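Local atomic coordinates of Rik1-associated factor 1 (Schizosaccharomyces pombe, PDB entry 4O9D), a protein that helps establish heterochromatin as a component of the Clr4 methyltransferase complex, which methylates histone H3 to form H3K9me and ubiquitylates H3K14. Residues H134-D140 with S184-N190; D197-Y203 with C214-A220. All blocks are in the same frame, centred on the assembly; numbering follows the deposited sequence.

Overall arrangement
The chain is the WD-repeat portion of the protein, a beta-propeller built from eight sheets, and both contacts lie on the same side of its centre, their own centres about 9 Å apart. Contact 1 comes first along the chain and sets strand 133-138, at the inner edge of one blade, beside strand 182-189, at the inner edge of the next. Contact 2 follows in series, joining strands 198-204 and 214-219 in the middle of that second blade. Strands 182-189 and 198-204 are direct neighbours in one sheet, with Glu187 O and Ile200 N probably hydrogen-bonded. Contact 1 thus links two blades, whereas contact 2 pairs the two middle strands of one blade.

Contact 1: residues H134-D140 with S184-N190; sequences HKLALSD and SLIEFSN
Phe188 lays its ring under Ser139, whose CB sits 3.7 Å from the ring centroid and only 3° off the normal: a CH-pi contact over the middle of the face. The edge of the same ring meets backbone, with CE2 3.7 Å from Ala137 O. With CG opposite its own carbonyl carbon (chi1 -76°), Phe188 reaches up to the facing strand. Cut back to an alanine, Phe188 would probably no longer give Ser139 its flat support, and a gap would open beside Ala137. That residue fills the middle, its CB 3.7 Å from Ile186 CG2 and also against the rim of the Phe188 ring. Lys135 lies alongside, CB 3.7 Å from Ser184 O, before its bent chain leads away. NZ, at the chain's end, makes a salt bridge with Asp94 and also donates to a water that lies 2.7 Å from Ile186 O and 2.9 Å from Leu136 O. Polar pairs finish both ends. His134 ND1 donates to Ser184 OG at 3.0 Å, the hydroxyl lying 30° out of the imidazole plane and also bonded to Asp204. At the other end Asn190 ND2 gives Asp140 OD2 a straight but weak bond and also serves Asp197, while Asn190 OD1 accepts from Gly193 N. The strands run parallel, 5.5 Å apart at their axes, as inner strands of adjacent propeller blades. No backbone hydrogen bond joins the segments directly; apolar side chains, the water and the polar ends do the work, so the blades meet as separate sheets.

Contact 2: residues D197-Y203 with C214-A220; sequences DKVIIGY and CLALFDA
Val199 and Phe218 form a hydrogen-bonded antiparallel pair, each N reaching the other's O at 2.8 Å, and Ile201 with Ala216 repeats the pattern two residues on. Tyr203 N adds a bond to Cys214 O, arriving nearly along the C=O axis. Between these pairs the side chains of Ile200, Leu215 and Leu217 share one face. Both leucines hold CG opposite the backbone N, which carries their CD1 methyls back across the hairpin: Leu217 CD1 lies 3.6 Å from Ile200 CG1, and that of Leu215 meets Ile200 CG2 and packs 3.7 Å from Gly202 CA. Aromatic rings crowd the other face. Ile201 CG2, of the same strand, sits over one face of the Tyr203 ring, toward its rim, while Cys214 SG approaches obliquely, 3.5 Å from Tyr203 CD1, as a sulfur-aromatic contact. The tyrosine and Phe218 side chains cross at about a right angle, so that Tyr203 OH meets the phenylalanine edge, 3.7 Å from Phe218 CE1. Ile201 CD1 touches that same carbon. Where the hairpin opens, Lys198 bends at chi2 (-65°) to bring NZ 2.9 Å from Asp219 OD1, a salt bridge on the anti side of the carboxylate and 29° out of its plane. A water donates both to this oxygen and to Asp197 O, which also takes the Ala220 N-H. The second carboxylate oxygen is held by Thr222 and Ser221, fixing the aspartate's rotation, and Asn190 grips Asp197 OD1. Strands 182-189 and 224-228 flank this hairpin as the outer members of its four-stranded blade, while Leu171, from strand 165-171 of the preceding blade, packs on Val199, Ile201 and Phe218.

Contact 1: residues H134-D140 with S184-N190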
loop_
_atom_site.group_PDB
_atom_site.type_symbol
_atom_site.label_atom_id
_atom_site.label_comp_id
_atom_site.label_asym_id
_atom_site.label_seq_id
_atom_site.Cartn_x
_atom_site.Cartn_y
_atom_site.Cartn_z
ATOM N N HIS A 134 -3.982 -8.489 -6.135
ATOM C CA HIS A 134 -3.089 -7.296 -6.173
ATOM C C HIS A 134 -3.268 -6.260 -5.043
ATOM O O HIS A 134 -2.317 -5.557 -4.704
ATOM C CB HIS A 134 -3.247 -6.557 -7.522
ATOM C CG HIS A 134 -2.496 -7.189 -8.657
ATOM N ND1 HIS A 134 -2.754 -6.891 -9.980
ATOM C CD2 HIS A 134 -1.485 -8.093 -8.667
ATOM C CE1 HIS A 134 -1.916 -7.563 -10.753
ATOM N NE2 HIS A 134 -1.144 -8.307 -9.980
ATOM N N LYS A 135 -4.480 -6.099 -4.510
ATOM C CA LYS A 135 -4.714 -5.084 -3.454
ATOM C C LYS A 135 -5.880 -5.430 -2.548
ATOM O O LYS A 135 -6.823 -6.115 -2.964
ATOM C CB LYS A 135 -4.996 -3.700 -4.046
ATOM C CG LYS A 135 -4.540 -2.532 -3.145
ATOM C CD LYS A 135 -3.033 -2.328 -3.170
ATOM C CE LYS A 135 -2.622 -1.143 -2.273
ATOM N NZ LYS A 135 -3.105 -1.310 -0.858
ATOM N N LEU A 136 -5.816 -4.952 -1.309
ATOM C CA LEU A 136 -6.936 -5.059 -0.372
ATOM C C LEU A 136 -7.323 -3.706 0.185
ATOM O O LEU A 136 -6.474 -2.853 0.363
ATOM C CB LEU A 136 -6.557 -5.939 0.829
ATOM C CG LEU A 136 -6.244 -7.398 0.531
ATOM C CD1 LEU A 136 -5.763 -8.098 1.822
ATOM C CD2 LEU A 136 -7.476 -8.076 -0.065
ATOM N N ALA A 137 -8.607 -3.535 0.477
ATOM C CA ALA A 137 -9.109 -2.368 1.187
ATOM C C ALA A 137 -10.127 -2.870 2.185
ATOM O O ALA A 137 -10.724 -3.944 1.966
ATOM C CB ALA A 137 -9.775 -1.399 0.239
ATOM N N LEU A 138 -10.348 -2.071 3.236
ATOM C CA LEU A 138 -11.239 -2.424 4.351
ATOM C C LEU A 138 -12.159 -1.250 4.726
ATOM O O LEU A 138 -11.699 -0.110 4.932
ATOM C CB LEU A 138 -10.383 -2.841 5.555
ATOM C CG LEU A 138 -11.051 -3.582 6.711
ATOM C CD1 LEU A 138 -11.689 -4.878 6.242
ATOM C CD2 LEU A 138 -10.022 -3.878 7.807
ATOM N N SER A 139 -13.455 -1.510 4.815
ATOM C CA SER A 139 -14.412 -0.437 5.102
ATOM C C SER A 139 -14.475 -0.169 6.591
ATOM O O SER A 139 -13.916 -0.928 7.386
ATOM C CB SER A 139 -15.809 -0.823 4.612
ATOM O OG SER A 139 -16.442 -1.685 5.546
ATOM N N ASP A 140 -15.189 0.883 6.969
ATOM C CA ASP A 140 -15.376 1.206 8.381
ATOM C C ASP A 140 -16.052 0.055 9.114
ATOM O O ASP A 140 -15.846 -0.105 10.314
ATOM C CB ASP A 140 -16.230 2.464 8.560
ATOM C CG ASP A 140 -15.525 3.727 8.095
ATOM O OD1 ASP A 140 -14.275 3.708 7.936
ATOM O OD2 ASP A 140 -16.239 4.738 7.909
ATOM N N SER A 184 -6.029 -3.571 -10.131
ATOM C CA SER A 184 -4.807 -3.518 -9.329
ATOM C C SER A 184 -4.806 -2.520 -8.156
ATOM O O SER A 184 -3.861 -2.530 -7.367
ATOM C CB SER A 184 -3.610 -3.214 -10.242
ATOM O OG SER A 184 -3.422 -4.260 -11.191
ATOM N N LEU A 185 -5.818 -1.657 -8.058
ATOM C CA LEU A 185 -5.917 -0.689 -6.953
ATOM C C LEU A 185 -7.329 -0.695 -6.430
ATOM O O LEU A 185 -8.263 -0.852 -7.214
ATOM C CB LEU A 185 -5.593 0.730 -7.444
ATOM C CG LEU A 185 -4.247 0.774 -8.175
ATOM C CD1 LEU A 185 -4.119 2.074 -8.990
ATOM C CD2 LEU A 185 -3.148 0.615 -7.175
ATOM N N ILE A 186 -7.519 -0.448 -5.140
ATOM C CA ILE A 186 -8.889 -0.462 -4.606
ATOM C C ILE A 186 -8.974 0.317 -3.303
ATOM O O ILE A 186 -8.076 0.224 -2.455
ATOM C CB ILE A 186 -9.390 -1.938 -4.461
ATOM C CG1 ILE A 186 -10.921 -2.047 -4.599
ATOM C CG2 ILE A 186 -8.894 -2.594 -3.125
ATOM C CD1 ILE A 186 -11.401 -3.482 -4.948
ATOM N N GLU A 187 -10.029 1.123 -3.159
ATOM C CA GLU A 187 -10.261 1.894 -1.931
ATOM C C GLU A 187 -11.767 2.081 -1.684
ATOM O O GLU A 187 -12.552 2.238 -2.624
ATOM C CB GLU A 187 -9.623 3.307 -2.012
ATOM C CG GLU A 187 -8.140 3.367 -2.364
ATOM C CD GLU A 187 -7.196 3.100 -1.176
ATOM O OE1 GLU A 187 -6.045 2.635 -1.431
ATOM O OE2 GLU A 187 -7.599 3.359 -0.011
ATOM N N PHE A 188 -12.176 2.087 -0.423
ATOM C CA PHE A 188 -13.517 2.528 -0.091
ATOM C C PHE A 188 -13.614 4.041 0.021
ATOM O O PHE A 188 -12.628 4.702 0.335
ATOM C CB PHE A 188 -13.938 1.920 1.243
ATOM C CG PHE A 188 -14.317 0.461 1.161
ATOM C CD1 PHE A 188 -15.581 0.086 0.720
ATOM C CD2 PHE A 188 -13.417 -0.531 1.532
ATOM C CE1 PHE A 188 -15.952 -1.291 0.649
ATOM C CE2 PHE A 188 -13.781 -1.891 1.464
ATOM C CZ PHE A 188 -15.058 -2.252 1.028
ATOM N N SER A 189 -14.816 4.581 -0.170
ATOM C CA SER A 189 -15.018 6.017 -0.040
ATOM C C SER A 189 -16.422 6.322 0.491
ATOM O O SER A 189 -17.406 5.769 -0.017
ATOM C CB SER A 189 -14.804 6.675 -1.408
ATOM O OG SER A 189 -15.022 8.074 -1.367
ATOM N N ASN A 190 -16.521 7.188 1.503
ATOM C CA ASN A 190 -17.837 7.605 2.029
ATOM C C ASN A 190 -17.877 9.022 2.620
ATOM O O ASN A 190 -18.801 9.366 3.366
ATOM C CB ASN A 190 -18.412 6.607 3.061
ATOM C CG ASN A 190 -17.576 6.500 4.336
ATOM O OD1 ASN A 190 -16.780 7.388 4.676
ATOM N ND2 ASN A 190 -17.773 5.401 5.062
HETATM O O HOH W 1 -6.057 -0.201 -0.648
#

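Contact 2: residues D197-Y203 with C214-A220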
loop_
_atom_site.group_PDB
_atom_site.type_symbol
_atom_site.label_atom_id
_atom_site.label_comp_id
_atom_site.label_asym_id
_atom_site.label_seq_id
_atom_site.Cartn_x
_atom_site.Cartn_y
_atom_site.Cartn_z
ATOM N N ASP A 197 -21.278 3.898 1.259
ATOM C CA ASP A 197 -19.977 3.365 0.814
ATOM C C ASP A 197 -19.893 3.130 -0.688
ATOM O O ASP A 197 -20.761 2.492 -1.276
ATOM C CB ASP A 197 -19.659 2.049 1.526
ATOM C CG ASP A 197 -19.145 2.258 2.947
ATOM O OD1 ASP A 197 -19.295 3.379 3.477
ATOM O OD2 ASP A 197 -18.598 1.299 3.533
ATOM N N LYS A 198 -18.830 3.637 -1.309
ATOM C CA LYS A 198 -18.536 3.326 -2.713
ATOM C C LYS A 198 -17.139 2.690 -2.756
ATOM O O LYS A 198 -16.358 2.841 -1.810
ATOM C CB LYS A 198 -18.566 4.597 -3.582
ATOM C CG LYS A 198 -19.826 5.473 -3.441
ATOM C CD LYS A 198 -21.071 4.733 -3.953
ATOM C CE LYS A 198 -22.356 5.545 -3.735
ATOM N NZ LYS A 198 -23.491 5.074 -4.606
ATOM N N VAL A 199 -16.834 2.006 -3.849
ATOM C CA VAL A 199 -15.581 1.283 -4.015
ATOM C C VAL A 199 -14.966 1.825 -5.289
ATOM O O VAL A 199 -15.585 1.793 -6.358
ATOM C CB VAL A 199 -15.821 -0.224 -4.183
ATOM C CG1 VAL A 199 -14.491 -0.983 -4.354
ATOM C CG2 VAL A 199 -16.626 -0.748 -2.991
ATOM N N ILE A 200 -13.753 2.349 -5.164
ATOM C CA ILE A 200 -13.012 2.852 -6.304
ATOM C C ILE A 200 -12.076 1.735 -6.754
ATOM O O ILE A 200 -11.372 1.141 -5.937
ATOM C CB ILE A 200 -12.164 4.094 -5.885
ATOM C CG1 ILE A 200 -13.060 5.189 -5.287
ATOM C CG2 ILE A 200 -11.349 4.602 -7.055
ATOM C CD1 ILE A 200 -12.262 6.152 -4.298
ATOM N N ILE A 201 -12.062 1.431 -8.042
ATOM C CA ILE A 201 -11.124 0.438 -8.551
ATOM C C ILE A 201 -10.248 0.992 -9.682
ATOM O O ILE A 201 -10.745 1.577 -10.652
ATOM C CB ILE A 201 -11.839 -0.782 -9.114
ATOM C CG1 ILE A 201 -12.745 -1.407 -8.055
ATOM C CG2 ILE A 201 -10.816 -1.829 -9.618
ATOM C CD1 ILE A 201 -13.337 -2.726 -8.480
ATOM N N GLY A 202 -8.955 0.742 -9.586
ATOM C CA GLY A 202 -8.033 1.216 -10.607
ATOM C C GLY A 202 -7.573 0.027 -11.403
ATOM O O GLY A 202 -7.263 -1.010 -10.816
ATOM N N TYR A 203 -7.541 0.175 -12.731
ATOM C CA TYR A 203 -7.151 -0.914 -13.616
ATOM C C TYR A 203 -5.840 -0.616 -14.359
ATOM O O TYR A 203 -5.532 0.547 -14.669
ATOM C CB TYR A 203 -8.267 -1.198 -14.646
ATOM C CG TYR A 203 -9.598 -1.605 -14.048
ATOM C CD1 TYR A 203 -10.489 -0.653 -13.553
ATOM C CD2 TYR A 203 -9.995 -2.939 -14.020
ATOM C CE1 TYR A 203 -11.735 -1.025 -13.010
ATOM C CE2 TYR A 203 -11.230 -3.319 -13.466
ATOM C CZ TYR A 203 -12.091 -2.363 -12.982
ATOM O OH TYR A 203 -13.311 -2.744 -12.449
ATOM N N CYS A 214 -7.923 1.972 -16.554
ATOM C CA CYS A 214 -8.962 2.970 -16.285
ATOM C C CYS A 214 -9.262 3.028 -14.778
ATOM O O CYS A 214 -8.704 2.254 -13.993
ATOM C CB CYS A 214 -10.236 2.621 -17.050
ATOM S SG CYS A 214 -10.926 1.020 -16.598
ATOM N N LEU A 215 -10.137 3.957 -14.402
ATOM C CA LEU A 215 -10.546 4.147 -13.019
ATOM C C LEU A 215 -12.084 4.129 -12.969
ATOM O O LEU A 215 -12.740 4.874 -13.715
ATOM C CB LEU A 215 -9.973 5.479 -12.498
ATOM C CG LEU A 215 -10.118 5.733 -10.997
ATOM C CD1 LEU A 215 -9.191 4.754 -10.222
ATOM C CD2 LEU A 215 -9.817 7.175 -10.682
ATOM N N ALA A 216 -12.658 3.229 -12.157
ATOM C CA ALA A 216 -14.115 3.068 -12.087
ATOM C C ALA A 216 -14.664 3.153 -10.663
ATOM O O ALA A 216 -13.913 3.025 -9.682
ATOM C CB ALA A 216 -14.531 1.740 -12.702
ATOM N N LEU A 217 -15.976 3.360 -10.552
ATOM C CA LEU A 217 -16.614 3.440 -9.252
ATOM C C LEU A 217 -17.723 2.405 -9.138
ATOM O O LEU A 217 -18.455 2.173 -10.109
ATOM C CB LEU A 217 -17.216 4.824 -9.058
ATOM C CG LEU A 217 -17.635 5.198 -7.629
ATOM C CD1 LEU A 217 -16.406 5.385 -6.683
ATOM C CD2 LEU A 217 -18.528 6.465 -7.659
ATOM N N PHE A 218 -17.860 1.810 -7.949
ATOM C CA PHE A 218 -18.927 0.840 -7.674
ATOM C C PHE A 218 -19.701 1.243 -6.398
ATOM O O PHE A 218 -19.150 1.887 -5.500
ATOM C CB PHE A 218 -18.331 -0.554 -7.475
ATOM C CG PHE A 218 -17.821 -1.201 -8.738
ATOM C CD1 PHE A 218 -16.562 -0.882 -9.246
ATOM C CD2 PHE A 218 -18.586 -2.148 -9.395
ATOM C CE1 PHE A 218 -16.092 -1.491 -10.411
ATOM C CE2 PHE A 218 -18.134 -2.756 -10.549
ATOM C CZ PHE A 218 -16.890 -2.428 -11.068
ATOM N N ASP A 219 -20.976 0.872 -6.311
ATOM C CA ASP A 219 -21.721 1.038 -5.062
ATOM C C ASP A 219 -21.510 -0.210 -4.201
ATOM O O ASP A 219 -21.697 -1.339 -4.681
ATOM C CB ASP A 219 -23.219 1.235 -5.351
ATOM C CG ASP A 219 -24.026 1.387 -4.088
ATOM O OD1 ASP A 219 -23.871 2.430 -3.420
ATOM O OD2 ASP A 219 -24.775 0.447 -3.747
ATOM N N ALA A 220 -21.114 -0.041 -2.939
ATOM C CA ALA A 220 -20.783 -1.218 -2.130
ATOM C C ALA A 220 -21.997 -2.005 -1.619
ATOM O O ALA A 220 -21.919 -3.206 -1.524
ATOM C CB ALA A 220 -19.867 -0.865 -0.946
HETATM O O HOH W 2 -23.158 1.554 -0.906
#